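PDB 4MRU: SusD homolog from Bacteroides thetaiotaomicron, which probably binds mucin O-glycans at the cell surface for uptake, as an outer-membrane lipoprotein of the SusD family. Local coordinates for residues Leu112-Asp123 against Phe198-Arg209. Numbering follows the deposited sequence.
Sequences LLRVTIMQRVTD and FLHSLQLRMAMR. With EDO (1,2-ethanediol), chain E; EDO (1,2-ethanediol), chain F.
L112 to D123 and F198 to R209 run side by side as two helical segments, their axes 11.5 Å apart at closest and inclined by 33°, with N-to-C directions roughly shared. At the N-terminal end the contact is mainly apolar: L112 CD1 lies 4.0 Å from L199 CG and also meets the F198 ring obliquely. L202 is a knob in the hole formed by L112, V115, T116 and Q119, its CD2 lying 3.4 Å from T116 OG1. That hydroxyl also sits at the edge of the F198 ring while bonding back to L112 O.

Further along, the interface turns polar. Q119 is the return knob, among L202, R205, M206 and R209; with CG anti to the backbone N (chi1 172°) and a bend at chi2, its amide stands perpendicular to the R205 guanidinium. R205 NH1 donates in plane to a lone pair of Q119 OE1 (3.1 Å), while R205 NE pairs with E329. R209 grips D123 OD2 side-on, through NE at 3.0 Å and NH2 at 2.9 Å, and Q119 NE2 is a third donor to that oxygen. Y156 holds D123 OD1, and E429 and E433 share the R209 charge. An asparagine in place of D123 would probably leave the R209 guanidinium without its carboxylate mate in this contact, its charge then offset mainly by E429 and E433. Knobs exchanged in both directions between helix 104-125 and helix 192-209 join two buried helices of the TPR-like SusD-family fold.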
ATOM      1  N   LEU A 112      16.445   1.317  -8.403  1.00 19.58           N
ATOM      2  CA  LEU A 112      15.260   2.009  -7.931  1.00 17.22           C
ATOM      3  C   LEU A 112      14.054   1.083  -7.945  1.00 19.03           C
ATOM      4  O   LEU A 112      13.261   1.114  -7.024  1.00 18.98           O
ATOM      5  CB  LEU A 112      14.988   3.253  -8.809  1.00 18.39           C
ATOM      6  CG  LEU A 112      13.676   3.994  -8.662  1.00 21.52           C
ATOM      7  CD1 LEU A 112      13.543   4.461  -7.215  1.00 23.25           C
ATOM      8  CD2 LEU A 112      13.597   5.176  -9.624  1.00 22.90           C
ATOM      9  N   LEU A 113      13.948   0.229  -8.967  1.00 19.55           N
ATOM     10  CA  LEU A 113      12.830  -0.677  -9.044  1.00 21.14           C
ATOM     11  C   LEU A 113      12.955  -1.758  -7.980  1.00 20.16           C
ATOM     12  O   LEU A 113      11.957  -2.127  -7.364  1.00 19.45           O
ATOM     13  CB  LEU A 113      12.735  -1.294 -10.416  1.00 20.40           C
ATOM     14  CG  LEU A 113      12.275  -0.306 -11.476  1.00 23.31           C
ATOM     15  CD1 LEU A 113      12.512  -0.915 -12.828  1.00 22.12           C
ATOM     16  CD2 LEU A 113      10.804   0.095 -11.306  1.00 27.96           C
ATOM     17  N   ARG A 114      14.164  -2.238  -7.720  1.00 18.39           N
ATOM     18  CA  ARG A 114      14.333  -3.221  -6.666  1.00 17.52           C
ATOM     19  C   ARG A 114      13.913  -2.648  -5.295  1.00 19.11           C
ATOM     20  O   ARG A 114      13.236  -3.316  -4.512  1.00 20.31           O
ATOM     21  CB  ARG A 114      15.748  -3.722  -6.637  1.00 20.02           C
ATOM     22  CG  ARG A 114      16.061  -4.541  -5.392  1.00 21.15           C
ATOM     23  CD  ARG A 114      17.371  -5.256  -5.627  1.00 23.78           C
ATOM     24  NE  ARG A 114      17.898  -5.878  -4.420  1.00 23.32           N
ATOM     25  CZ  ARG A 114      18.791  -5.339  -3.609  1.00 25.37           C
ATOM     26  NH1 ARG A 114      19.287  -4.108  -3.799  1.00 27.37           N
ATOM     27  NH2 ARG A 114      19.208  -6.054  -2.579  1.00 23.37           N
ATOM     28  N   VAL A 115      14.330  -1.428  -4.992  1.00 19.71           N
ATOM     29  CA  VAL A 115      13.906  -0.813  -3.771  1.00 17.96           C
ATOM     30  C   VAL A 115      12.375  -0.718  -3.747  1.00 19.78           C
ATOM     31  O   VAL A 115      11.738  -1.008  -2.746  1.00 18.49           O
ATOM     32  CB  VAL A 115      14.510   0.592  -3.593  1.00 18.00           C
ATOM     33  CG1 VAL A 115      13.840   1.314  -2.448  1.00 18.60           C
ATOM     34  CG2 VAL A 115      16.022   0.509  -3.380  1.00 17.17           C
ATOM     35  N   THR A 116      11.779  -0.258  -4.835  1.00 19.31           N
ATOM     36  CA  THR A 116      10.339  -0.070  -4.865  1.00 17.46           C
ATOM     37  C   THR A 116       9.585  -1.397  -4.593  1.00 17.20           C
ATOM     38  O   THR A 116       8.622  -1.425  -3.858  1.00 18.72           O
ATOM     39  CB  THR A 116       9.923   0.546  -6.223  1.00 19.57           C
ATOM     40  OG1 THR A 116      10.643   1.765  -6.432  1.00 19.60           O
ATOM     41  CG2 THR A 116       8.423   0.801  -6.290  1.00 20.48           C
ATOM     42  N   ILE A 117      10.023  -2.488  -5.214  1.00 16.99           N
ATOM     43  CA  ILE A 117       9.420  -3.800  -5.015  1.00 15.78           C
ATOM     44  C   ILE A 117       9.556  -4.237  -3.561  1.00 16.95           C
ATOM     45  O   ILE A 117       8.604  -4.670  -2.915  1.00 16.70           O
ATOM     46  CB  ILE A 117      10.123  -4.859  -5.893  1.00 17.30           C
ATOM     47  CG1 ILE A 117       9.817  -4.608  -7.347  1.00 17.71           C
ATOM     48  CG2 ILE A 117       9.665  -6.264  -5.512  1.00 19.00           C
ATOM     49  CD1 ILE A 117      10.777  -5.277  -8.323  1.00 20.02           C
HETATM   50  N   MSE A 118      10.777  -4.114  -3.055  1.00 16.84           N
HETATM   51  CA  MSE A 118      11.095  -4.720  -1.782  1.00 20.58           C
HETATM   52  C   MSE A 118      10.724  -3.866  -0.576  1.00 20.71           C
HETATM   53  O   MSE A 118      10.636  -4.393   0.544  1.00 18.34           O
HETATM   54  CB  MSE A 118      12.587  -5.003  -1.733  1.00 20.05           C
HETATM   55  CG  MSE A 118      13.012  -6.064  -2.750  1.00 21.61           C
HETATM   56 SE   MSE A 118      12.079  -7.788  -2.418  0.75 27.08          SE
HETATM   57  CE  MSE A 118      12.417  -8.683  -4.152  1.00 25.58           C
ATOM     58  N   GLN A 119      10.517  -2.566  -0.758  1.00 18.86           N
ATOM     59  CA  GLN A 119       9.971  -1.745   0.337  1.00 20.01           C
ATOM     60  C   GLN A 119       8.651  -2.356   0.838  1.00 19.60           C
ATOM     61  O   GLN A 119       8.383  -2.441   2.053  1.00 20.44           O
ATOM     62  CB  GLN A 119       9.791  -0.277  -0.093  1.00 24.46           C
ATOM     63  CG  GLN A 119       9.054   0.639   0.900  1.00 26.18           C
ATOM     64  CD  GLN A 119       7.615   0.839   0.477  1.00 30.04           C
ATOM     65  OE1 GLN A 119       7.338   1.567  -0.472  1.00 34.34           O
ATOM     66  NE2 GLN A 119       6.692   0.168   1.148  1.00 36.24           N
ATOM     67  N   ARG A 120       7.843  -2.834  -0.088  1.00 18.98           N
ATOM     68  CA  ARG A 120       6.559  -3.426   0.241  1.00 17.79           C
ATOM     69  C   ARG A 120       6.782  -4.739   1.001  1.00 16.41           C
ATOM     70  O   ARG A 120       6.111  -5.026   1.996  1.00 17.86           O
ATOM     71  CB  ARG A 120       5.733  -3.677  -1.003  1.00 20.72           C
ATOM     72  CG  ARG A 120       5.120  -2.434  -1.639  1.00 25.21           C
ATOM     73  CD  ARG A 120       4.931  -2.580  -3.122  1.00 21.82           C
ATOM     74  NE  ARG A 120       4.258  -3.842  -3.483  1.00 22.14           N
ATOM     75  CZ  ARG A 120       2.938  -4.012  -3.466  1.00 24.25           C
ATOM     76  NH1 ARG A 120       2.126  -3.035  -3.053  1.00 22.14           N
ATOM     77  NH2 ARG A 120       2.440  -5.171  -3.788  1.00 24.94           N
ATOM     78  N   VAL A 121       7.718  -5.543   0.531  1.00 17.49           N
ATOM     79  CA  VAL A 121       7.943  -6.848   1.135  1.00 16.77           C
ATOM     80  C   VAL A 121       8.465  -6.741   2.567  1.00 17.27           C
ATOM     81  O   VAL A 121       7.988  -7.433   3.446  1.00 18.75           O
ATOM     82  CB  VAL A 121       8.908  -7.696   0.273  1.00 18.43           C
ATOM     83  CG1 VAL A 121       9.154  -9.055   0.882  1.00 18.89           C
ATOM     84  CG2 VAL A 121       8.321  -7.847  -1.141  1.00 18.99           C
ATOM     85  N   THR A 122       9.445  -5.870   2.827  1.00 17.75           N
ATOM     86  CA  THR A 122       9.891  -5.734   4.201  1.00 18.75           C
ATOM     87  C   THR A 122       8.761  -5.145   5.081  1.00 19.85           C
ATOM     88  O   THR A 122       8.654  -5.522   6.245  1.00 19.33           O
ATOM     89  CB  THR A 122      11.185  -4.914   4.395  1.00 21.42           C
ATOM     90  OG1 THR A 122      11.545  -4.944   5.792  1.00 21.27           O
ATOM     91  CG2 THR A 122      11.047  -3.496   3.969  1.00 19.91           C
ATOM     92  N   ASP A 123       7.955  -4.251   4.544  1.00 19.42           N
ATOM     93  CA  ASP A 123       6.833  -3.708   5.330  1.00 20.48           C
ATOM     94  C   ASP A 123       5.815  -4.771   5.723  1.00 19.18           C
ATOM     95  O   ASP A 123       5.209  -4.682   6.800  1.00 21.24           O
ATOM     96  CB  ASP A 123       6.117  -2.572   4.591  1.00 21.20           C
ATOM     97  CG  ASP A 123       6.893  -1.257   4.633  1.00 25.36           C
ATOM     98  OD1 ASP A 123       7.927  -1.182   5.336  1.00 26.01           O
ATOM     99  OD2 ASP A 123       6.464  -0.327   3.930  1.00 22.20           O
ATOM    100  N   PHE A 198       9.627  10.684  -8.718  1.00 21.82           N
ATOM    101  CA  PHE A 198       9.111   9.486  -8.073  1.00 19.51           C
ATOM    102  C   PHE A 198      10.078   9.014  -6.986  1.00 19.29           C
ATOM    103  O   PHE A 198       9.663   8.653  -5.873  1.00 19.50           O
ATOM    104  CB  PHE A 198       8.866   8.356  -9.078  1.00 19.59           C
ATOM    105  CG  PHE A 198       8.617   7.055  -8.435  1.00 18.78           C
ATOM    106  CD1 PHE A 198       7.399   6.812  -7.809  1.00 23.02           C
ATOM    107  CD2 PHE A 198       9.587   6.078  -8.416  1.00 19.57           C
ATOM    108  CE1 PHE A 198       7.158   5.604  -7.180  1.00 21.06           C
ATOM    109  CE2 PHE A 198       9.353   4.879  -7.782  1.00 21.75           C
ATOM    110  CZ  PHE A 198       8.126   4.637  -7.188  1.00 21.50           C
ATOM    111  N   LEU A 199      11.349   8.960  -7.320  1.00 18.82           N
ATOM    112  CA  LEU A 199      12.348   8.510  -6.324  1.00 19.00           C
ATOM    113  C   LEU A 199      12.298   9.342  -5.054  1.00 18.96           C
ATOM    114  O   LEU A 199      12.340   8.812  -3.938  1.00 18.55           O
ATOM    115  CB  LEU A 199      13.740   8.569  -6.944  1.00 19.22           C
ATOM    116  CG  LEU A 199      14.946   8.061  -6.187  1.00 23.64           C
ATOM    117  CD1 LEU A 199      15.998   7.630  -7.201  1.00 22.46           C
ATOM    118  CD2 LEU A 199      15.496   9.118  -5.256  1.00 23.23           C
ATOM    119  N   HIS A 200      12.218  10.655  -5.217  1.00 17.59           N
ATOM    120  CA  HIS A 200      12.101  11.553  -4.046  1.00 17.61           C
ATOM    121  C   HIS A 200      10.804  11.348  -3.254  1.00 18.57           C
ATOM    122  O   HIS A 200      10.779  11.475  -2.028  1.00 17.85           O
ATOM    123  CB  HIS A 200      12.241  12.991  -4.486  1.00 17.54           C
ATOM    124  CG  HIS A 200      13.545  13.278  -5.152  1.00 18.41           C
ATOM    125  ND1 HIS A 200      13.661  14.143  -6.230  1.00 19.51           N
ATOM    126  CD2 HIS A 200      14.773  12.747  -4.963  1.00 21.37           C
ATOM    127  CE1 HIS A 200      14.925  14.181  -6.613  1.00 21.98           C
ATOM    128  NE2 HIS A 200      15.607  13.316  -5.885  1.00 24.50           N
ATOM    129  N   SER A 201       9.726  11.061  -3.960  1.00 20.90           N
ATOM    130  CA  SER A 201       8.464  10.777  -3.330  1.00 20.79           C
ATOM    131  C   SER A 201       8.550   9.460  -2.498  1.00 19.86           C
ATOM    132  O   SER A 201       8.060   9.391  -1.411  1.00 19.66           O
ATOM    133  CB  SER A 201       7.354  10.704  -4.385  1.00 18.84           C
ATOM    134  OG  SER A 201       7.331  11.894  -5.174  1.00 21.45           O
ATOM    135  N   LEU A 202       9.205   8.449  -3.042  1.00 18.01           N
ATOM    136  CA  LEU A 202       9.410   7.201  -2.313  1.00 17.13           C
ATOM    137  C   LEU A 202      10.284   7.423  -1.090  1.00 19.76           C
ATOM    138  O   LEU A 202      10.002   6.847  -0.038  1.00 18.83           O
ATOM    139  CB  LEU A 202      10.070   6.181  -3.208  1.00 19.68           C
ATOM    140  CG  LEU A 202      10.274   4.756  -2.702  1.00 19.50           C
ATOM    141  CD1 LEU A 202       8.960   4.152  -2.256  1.00 21.90           C
ATOM    142  CD2 LEU A 202      10.922   3.915  -3.798  1.00 23.61           C
ATOM    143  N   GLN A 203      11.347   8.231  -1.217  1.00 16.97           N
ATOM    144  CA  GLN A 203      12.162   8.596  -0.048  1.00 19.23           C
ATOM    145  C   GLN A 203      11.298   9.264   1.031  1.00 19.56           C
ATOM    146  O   GLN A 203      11.448   8.975   2.213  1.00 22.79           O
ATOM    147  CB  GLN A 203      13.287   9.532  -0.413  1.00 20.00           C
ATOM    148  CG  GLN A 203      14.389   8.934  -1.262  1.00 23.02           C
ATOM    149  CD  GLN A 203      15.333  10.011  -1.827  1.00 23.09           C
ATOM    150  OE1 GLN A 203      14.900  11.080  -2.276  1.00 25.80           O
ATOM    151  NE2 GLN A 203      16.634   9.720  -1.796  1.00 24.77           N
ATOM    152  N   LEU A 204      10.396  10.132   0.618  1.00 18.59           N
ATOM    153  CA  LEU A 204       9.480  10.791   1.541  1.00 18.81           C
ATOM    154  C   LEU A 204       8.557   9.786   2.258  1.00 20.46           C
ATOM    155  O   LEU A 204       8.367   9.848   3.467  1.00 17.08           O
ATOM    156  CB  LEU A 204       8.654  11.825   0.781  1.00 18.84           C
ATOM    157  CG  LEU A 204       7.588  12.586   1.575  1.00 18.30           C
ATOM    158  CD1 LEU A 204       8.209  13.319   2.754  1.00 20.01           C
ATOM    159  CD2 LEU A 204       6.865  13.556   0.668  1.00 23.32           C
ATOM    160  N   ARG A 205       7.983   8.869   1.489  1.00 19.40           N
ATOM    161  CA  ARG A 205       7.109   7.847   2.048  1.00 19.01           C
ATOM    162  C   ARG A 205       7.849   7.003   3.094  1.00 18.34           C
ATOM    163  O   ARG A 205       7.371   6.792   4.177  1.00 17.41           O
ATOM    164  CB  ARG A 205       6.612   6.934   0.939  1.00 22.12           C
ATOM    165  CG  ARG A 205       5.701   5.840   1.430  1.00 21.77           C
ATOM    166  CD  ARG A 205       5.568   4.708   0.402  1.00 23.73           C
ATOM    167  NE  ARG A 205       4.475   4.959  -0.527  1.00 28.89           N
ATOM    168  CZ  ARG A 205       4.188   4.164  -1.558  1.00 31.20           C
ATOM    169  NH1 ARG A 205       4.935   3.087  -1.789  1.00 25.91           N
ATOM    170  NH2 ARG A 205       3.164   4.454  -2.352  1.00 28.82           N
HETATM  171  N   MSE A 206       9.033   6.535   2.721  1.00 18.06           N
HETATM  172  CA  MSE A 206       9.823   5.680   3.593  1.00 18.68           C
HETATM  173  C   MSE A 206      10.332   6.420   4.808  1.00 21.47           C
HETATM  174  O   MSE A 206      10.344   5.865   5.904  1.00 19.80           O
HETATM  175  CB  MSE A 206      10.990   5.154   2.785  1.00 19.45           C
HETATM  176  CG  MSE A 206      10.532   4.129   1.752  1.00 22.39           C
HETATM  177 SE   MSE A 206      12.073   3.622   0.607  0.75 33.94          SE
HETATM  178  CE  MSE A 206      13.490   3.433   1.974  1.00 32.50           C
ATOM    179  N   ALA A 207      10.704   7.680   4.651  1.00 19.13           N
ATOM    180  CA  ALA A 207      11.050   8.503   5.818  1.00 20.79           C
ATOM    181  C   ALA A 207       9.887   8.597   6.797  1.00 18.88           C
ATOM    182  O   ALA A 207      10.068   8.434   8.007  1.00 20.23           O
ATOM    183  CB  ALA A 207      11.516   9.888   5.381  1.00 19.59           C
HETATM  184  N   MSE A 208       8.674   8.881   6.313  1.00 19.31           N
HETATM  185  CA  MSE A 208       7.536   9.073   7.221  1.00 16.44           C
HETATM  186  C   MSE A 208       7.231   7.783   7.970  1.00 18.43           C
HETATM  187  O   MSE A 208       6.880   7.809   9.144  1.00 18.94           O
HETATM  188  CB  MSE A 208       6.299   9.550   6.429  1.00 20.74           C
HETATM  189  CG  MSE A 208       5.242  10.158   7.339  1.00 20.27           C
HETATM  190 SE   MSE A 208       5.873  11.853   8.168  0.75 25.64          SE
HETATM  191  CE  MSE A 208       6.328  12.810   6.532  1.00 19.55           C
ATOM    192  N   ARG A 209       7.497   6.658   7.329  1.00 17.53           N
ATOM    193  CA  ARG A 209       7.271   5.332   7.886  1.00 17.20           C
ATOM    194  C   ARG A 209       8.048   5.146   9.166  1.00 20.56           C
ATOM    195  O   ARG A 209       7.567   4.449  10.049  1.00 21.63           O
ATOM    196  CB  ARG A 209       7.649   4.220   6.888  1.00 16.43           C
ATOM    197  CG  ARG A 209       7.125   2.855   7.309  1.00 17.70           C
ATOM    198  CD  ARG A 209       5.680   2.572   6.851  1.00 17.47           C
ATOM    199  NE  ARG A 209       5.697   2.171   5.449  1.00 20.05           N
ATOM    200  CZ  ARG A 209       4.969   2.652   4.455  1.00 23.73           C
ATOM    201  NH1 ARG A 209       4.032   3.582   4.634  1.00 18.62           N
ATOM    202  NH2 ARG A 209       5.174   2.136   3.246  1.00 24.90           N
TER
HETATM  203  C1  EDO E 603      18.658  12.689  -2.370  1.00 23.22           C
HETATM  204  O1  EDO E 603      18.355  11.567  -3.198  1.00 28.91           O
HETATM  205  C2  EDO E 603      17.514  13.669  -2.468  1.00 29.98           C
HETATM  206  O2  EDO E 603      16.466  13.126  -1.675  1.00 25.37           O
HETATM  207  C1  EDO F 604       4.801   1.397  -4.705  1.00 40.91           C
HETATM  208  O1  EDO F 604       4.719   0.712  -3.450  1.00 43.43           O
HETATM  209  C2  EDO F 604       3.409   1.311  -5.228  1.00 39.66           C
HETATM  210  O2  EDO F 604       2.654   2.045  -4.281  1.00 36.18           O